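Local coordinates for protein mevalonate 3-kinase (Thermoplasma acidophilum, PDB 4RKS) that phosphorylates the 3-hydroxyl of (R)-mevalonate with ATP, a step of the alternative mevalonate pathway to isoprenoids found in extremely acidophilic Thermoplasmatales, at residues A[33-38]-A[244-249]; A[291-294]-A[298-301]. One frame throughout, in Å; residues are numbered along the deposited sequence.

Contact 1. Residues A[33-38]-A[244-249]. With MEV ((R)-mevalonate), chain C.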
# COMPACT_ATOMS: atom_id res chain seq x y z
N ILE A 33 -2.38 -3.23 0.53
CA ILE A 33 -3.01 -3.96 -0.58
C ILE A 33 -4.12 -3.09 -1.16
O ILE A 33 -4.98 -2.59 -0.42
CB ILE A 33 -3.61 -5.30 -0.10
CG1 ILE A 33 -2.51 -6.26 0.35
CG2 ILE A 33 -4.46 -5.94 -1.21
CD1 ILE A 33 -3.00 -7.41 1.23
N GLY A 34 -4.10 -2.89 -2.47
CA GLY A 34 -5.18 -2.17 -3.13
C GLY A 34 -6.52 -2.90 -3.08
O GLY A 34 -6.58 -4.12 -3.21
N VAL A 35 -7.61 -2.15 -2.90
CA VAL A 35 -8.97 -2.70 -2.91
C VAL A 35 -9.76 -2.16 -4.11
O VAL A 35 -10.51 -2.90 -4.77
CB VAL A 35 -9.70 -2.37 -1.57
CG1 VAL A 35 -11.21 -2.55 -1.70
CG2 VAL A 35 -9.15 -3.25 -0.44
N VAL A 36 -9.62 -0.87 -4.39
CA VAL A 36 -9.95 -0.32 -5.71
C VAL A 36 -8.60 0.09 -6.28
O VAL A 36 -7.90 0.93 -5.70
CB VAL A 36 -10.93 0.87 -5.64
CG1 VAL A 36 -11.14 1.51 -7.04
CG2 VAL A 36 -12.28 0.41 -5.07
N LEU A 37 -8.23 -0.55 -7.38
CA LEU A 37 -6.84 -0.62 -7.78
C LEU A 37 -6.41 0.59 -8.59
O LEU A 37 -7.10 0.97 -9.54
CB LEU A 37 -6.60 -1.91 -8.59
CG LEU A 37 -6.87 -3.18 -7.79
CD1 LEU A 37 -6.78 -4.43 -8.68
CD2 LEU A 37 -5.90 -3.25 -6.63
N LEU A 38 -5.27 1.17 -8.23
CA LEU A 38 -4.78 2.36 -8.92
C LEU A 38 -3.98 2.05 -10.19
O LEU A 38 -3.06 1.23 -10.18
CB LEU A 38 -3.91 3.20 -7.98
CG LEU A 38 -3.33 4.45 -8.65
CD1 LEU A 38 -4.45 5.43 -8.96
CD2 LEU A 38 -2.29 5.07 -7.73
N LYS A 244 -17.88 -8.59 3.68
CA LYS A 244 -17.96 -9.47 2.51
C LYS A 244 -18.25 -8.70 1.23
O LYS A 244 -17.68 -8.99 0.18
CB LYS A 244 -19.00 -10.56 2.72
CG LYS A 244 -18.52 -11.68 3.65
CD LYS A 244 -19.53 -12.84 3.66
CE LYS A 244 -19.05 -13.99 4.51
NZ LYS A 244 -19.01 -13.61 5.95
N GLY A 245 -19.12 -7.70 1.31
CA GLY A 245 -19.46 -6.90 0.14
C GLY A 245 -18.24 -6.14 -0.37
O GLY A 245 -17.99 -6.06 -1.57
N ILE A 246 -17.48 -5.60 0.56
CA ILE A 246 -16.29 -4.84 0.20
C ILE A 246 -15.30 -5.75 -0.53
O ILE A 246 -14.76 -5.37 -1.57
CB ILE A 246 -15.66 -4.19 1.46
CG1 ILE A 246 -16.53 -3.01 1.92
CG2 ILE A 246 -14.25 -3.68 1.19
CD1 ILE A 246 -16.25 -2.55 3.37
N PHE A 247 -15.09 -6.97 -0.02
CA PHE A 247 -14.09 -7.85 -0.63
C PHE A 247 -14.61 -8.47 -1.93
O PHE A 247 -13.85 -8.58 -2.90
CB PHE A 247 -13.65 -8.94 0.33
CG PHE A 247 -12.61 -8.48 1.33
CD1 PHE A 247 -11.37 -8.03 0.90
CD2 PHE A 247 -12.86 -8.54 2.70
CE1 PHE A 247 -10.41 -7.62 1.82
CE2 PHE A 247 -11.89 -8.13 3.63
CZ PHE A 247 -10.67 -7.67 3.17
N ASP A 248 -15.88 -8.84 -1.96
CA ASP A 248 -16.53 -9.24 -3.22
C ASP A 248 -16.29 -8.20 -4.32
O ASP A 248 -15.98 -8.54 -5.46
CB ASP A 248 -18.03 -9.42 -3.06
CG ASP A 248 -18.40 -10.65 -2.27
OD1 ASP A 248 -17.53 -11.52 -2.02
OD2 ASP A 248 -19.59 -10.76 -1.90
N LEU A 249 -16.47 -6.92 -3.98
CA LEU A 249 -16.28 -5.84 -4.95
C LEU A 249 -14.80 -5.69 -5.34
O LEU A 249 -14.50 -5.45 -6.51
CB LEU A 249 -16.82 -4.53 -4.38
CG LEU A 249 -16.82 -3.26 -5.24
CD1 LEU A 249 -17.88 -2.30 -4.76
CD2 LEU A 249 -15.47 -2.55 -5.16
C8 MEV C . -0.40 1.13 -6.61
O8 MEV C . 0.44 2.25 -6.85
C2 MEV C . -0.33 0.23 -7.82
C3 MEV C . -0.88 -1.18 -7.67
O7 MEV C . -0.40 -1.83 -6.52
C4 MEV C . -2.40 -1.17 -7.62
C5 MEV C . -2.96 -0.89 -6.24
O3 MEV C . -2.52 -1.49 -5.21
O4 MEV C . -3.86 -0.03 -6.11
C6 MEV C . -0.42 -1.96 -8.88
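Next to the loop that lines the mevalonate pocket, Val35 and Val36 meet Ile246 and Leu249 of helix 243-262 in a light, purely apolar contact. CG1 of Val35 approaches CG2 of Ile246 at 4.3 Å, and CG2 of Val36 lies 4.4 Å from CD2 of Leu249. Leu249 extends its branch toward the loop with CG anti to the backbone N (chi1 -176°). Branched aliphatic side chains suit this buried seam, where Ile234 of helix 220-238 also touches both valines. In this GHMP-family kinase the seam joins the N-terminal region to the C-terminal one. Val35 and Val36 both face Ala54 of strand 53-59, a classic beta bulge, and the chain turns a corner at Val35. Past that corner the backbone N of Leu38 donates to mevalonate carboxylate O4 at 2.8 Å, almost straight at 175°. Arg163 binds mevalonate as well. CD2 of Leu37 lies 3.8 Å from mevalonate C5, an apolar wall beside the carboxylate, while Gly34 brings its CA to 3.4 Å from O3, a closeness that suits a residue without a side chain. Asp253 accepts from the Leu37 N and Arg223 donates to the Leu37 O, fixing the loop on both sides of that residue.

Contact 2. Residues A[291-294]-A[298-301]. With MEV ((R)-mevalonate), chain C.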
# COMPACT_ATOMS: atom_id res chain seq x y z
N TYR A 291 -10.87 -12.96 -3.75
CA TYR A 291 -9.43 -12.72 -3.95
C TYR A 291 -9.14 -11.37 -4.58
O TYR A 291 -9.99 -10.79 -5.24
CB TYR A 291 -8.81 -13.82 -4.82
CG TYR A 291 -9.10 -13.65 -6.29
CD1 TYR A 291 -10.25 -14.19 -6.85
CD2 TYR A 291 -8.23 -12.95 -7.11
CE1 TYR A 291 -10.52 -14.03 -8.19
CE2 TYR A 291 -8.49 -12.78 -8.44
CZ TYR A 291 -9.63 -13.32 -8.98
OH TYR A 291 -9.90 -13.15 -10.32
N ILE A 292 -7.90 -10.90 -4.39
CA ILE A 292 -7.37 -9.67 -4.98
C ILE A 292 -6.00 -9.96 -5.62
O ILE A 292 -5.22 -10.72 -5.06
CB ILE A 292 -7.22 -8.56 -3.91
CG1 ILE A 292 -8.58 -8.14 -3.35
CG2 ILE A 292 -6.46 -7.33 -4.47
CD1 ILE A 292 -8.47 -7.31 -2.09
N VAL A 293 -5.73 -9.36 -6.78
CA VAL A 293 -4.38 -9.34 -7.34
C VAL A 293 -4.01 -7.89 -7.62
O VAL A 293 -4.75 -7.20 -8.31
CB VAL A 293 -4.28 -10.16 -8.65
CG1 VAL A 293 -2.87 -10.10 -9.23
CG2 VAL A 293 -4.73 -11.62 -8.43
N THR A 294 -2.88 -7.41 -7.09
CA THR A 294 -2.48 -6.02 -7.35
C THR A 294 -1.46 -5.99 -8.49
O THR A 294 -1.79 -6.35 -9.61
CB THR A 294 -1.93 -5.33 -6.07
OG1 THR A 294 -0.77 -6.03 -5.57
CG2 THR A 294 -2.99 -5.31 -4.98
N ASN A 298 1.27 -12.00 -6.58
CA ASN A 298 0.61 -12.52 -5.40
C ASN A 298 -0.89 -12.61 -5.59
O ASN A 298 -1.49 -11.81 -6.32
CB ASN A 298 0.95 -11.66 -4.18
CG ASN A 298 2.43 -11.43 -4.03
OD1 ASN A 298 3.17 -12.35 -3.68
ND2 ASN A 298 2.89 -10.21 -4.29
N VAL A 299 -1.49 -13.62 -4.97
CA VAL A 299 -2.94 -13.72 -4.90
C VAL A 299 -3.36 -13.63 -3.44
O VAL A 299 -3.01 -14.50 -2.63
CB VAL A 299 -3.47 -15.03 -5.52
CG1 VAL A 299 -4.98 -15.13 -5.33
CG2 VAL A 299 -3.10 -15.10 -6.98
N TYR A 300 -4.12 -12.59 -3.13
CA TYR A 300 -4.55 -12.29 -1.77
C TYR A 300 -5.97 -12.77 -1.55
O TYR A 300 -6.89 -12.31 -2.22
CB TYR A 300 -4.47 -10.79 -1.49
CG TYR A 300 -3.11 -10.18 -1.63
CD1 TYR A 300 -2.15 -10.34 -0.63
CD2 TYR A 300 -2.77 -9.41 -2.75
CE1 TYR A 300 -0.90 -9.76 -0.74
CE2 TYR A 300 -1.53 -8.84 -2.86
CZ TYR A 300 -0.60 -9.02 -1.86
OH TYR A 300 0.64 -8.45 -1.97
N VAL A 301 -6.17 -13.71 -0.63
CA VAL A 301 -7.49 -14.29 -0.44
C VAL A 301 -8.10 -13.94 0.92
O VAL A 301 -7.62 -14.40 1.97
CB VAL A 301 -7.45 -15.82 -0.61
CG1 VAL A 301 -8.85 -16.39 -0.61
CG2 VAL A 301 -6.76 -16.17 -1.91
C8 MEV C . -0.40 1.13 -6.61
O8 MEV C . 0.44 2.25 -6.85
C2 MEV C . -0.33 0.23 -7.82
C3 MEV C . -0.88 -1.18 -7.67
O7 MEV C . -0.40 -1.83 -6.52
C4 MEV C . -2.40 -1.17 -7.62
C5 MEV C . -2.96 -0.89 -6.24
O3 MEV C . -2.52 -1.49 -5.21
O4 MEV C . -3.86 -0.03 -6.11
C6 MEV C . -0.42 -1.96 -8.88
O HOH W 1 -0.78 -9.19 -6.71
O HOH W 2 1.24 -7.93 -5.28
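Ile292 and Tyr300 form the hydrogen-bonded pair of an antiparallel beta hairpin whose turn reaches toward the mevalonate pocket. The Ile292 N donates to the Tyr300 O at 2.8 Å, and the Tyr300 N returns a straighter bond to the Ile292 O at 2.9 Å (170°). Next to them Tyr291 and Val301 make a non-hydrogen-bonded pair, where the CA of Tyr291 adds a CA-H...O contact to the Tyr300 O at 3.1 Å.

This paired end is the tight part. Beta-branched Ile292 packs its CB against that of Tyr300, and the Tyr300 ring presents its edge to the Ile292 O. On the other face, CB of Tyr291 touches CG1 of Val299 at 4.1 Å; with its CG between the backbone N and the carbonyl carbon (chi1 78°), the Tyr291 side chain then leads away from strand 298-304. Val293 CG2 meets Val299 CG2, the two compact side chains crossing at a slant.

Toward the turn the strands separate and water takes over. One water accepts from the Thr294 N and donates to the Asn298 O at 2.7 Å, standing in for a direct backbone bond. A second water lies 2.8 Å from the Thr294 OG1 and accepts from the Asn298 ND2, with a weak link to the Tyr300 OH. Small and polar, Thr294 can serve this network while setting its CB 3.8 Å from mevalonate O7.

Helix 243-262 packs on Tyr291 and Ile292, and its Gln251 accepts from the Tyr291 N; farther along, His258 binds the Val293 O. Helix 271-283 lies against Tyr291, Val299 and Val301, while strand 193-199 pairs with 298-304 through Val299 and Val301.

Both contacts are buried and border the mevalonate site, their centres about 10 Å apart. Contact 1 joins regions distant in sequence through a few apolar methyls, whereas contact 2 is a local hairpin that buries about twice the surface (309 against 142 Å²) and relies on backbone hydrogen bonds, with waters at its turn. Helix 243-262 is common to them: it supplies one side of contact 1 and packs on the strand 289-292 side of contact 2. They also touch directly, Gly34 O lying 3.5 Å from Ile292 CG2 and Ile33 CD1 3.6 Å from Tyr300 CD1. At the substrate, contact 1 contributes a backbone hydrogen bond, while contact 2 offers only the packing of Thr294.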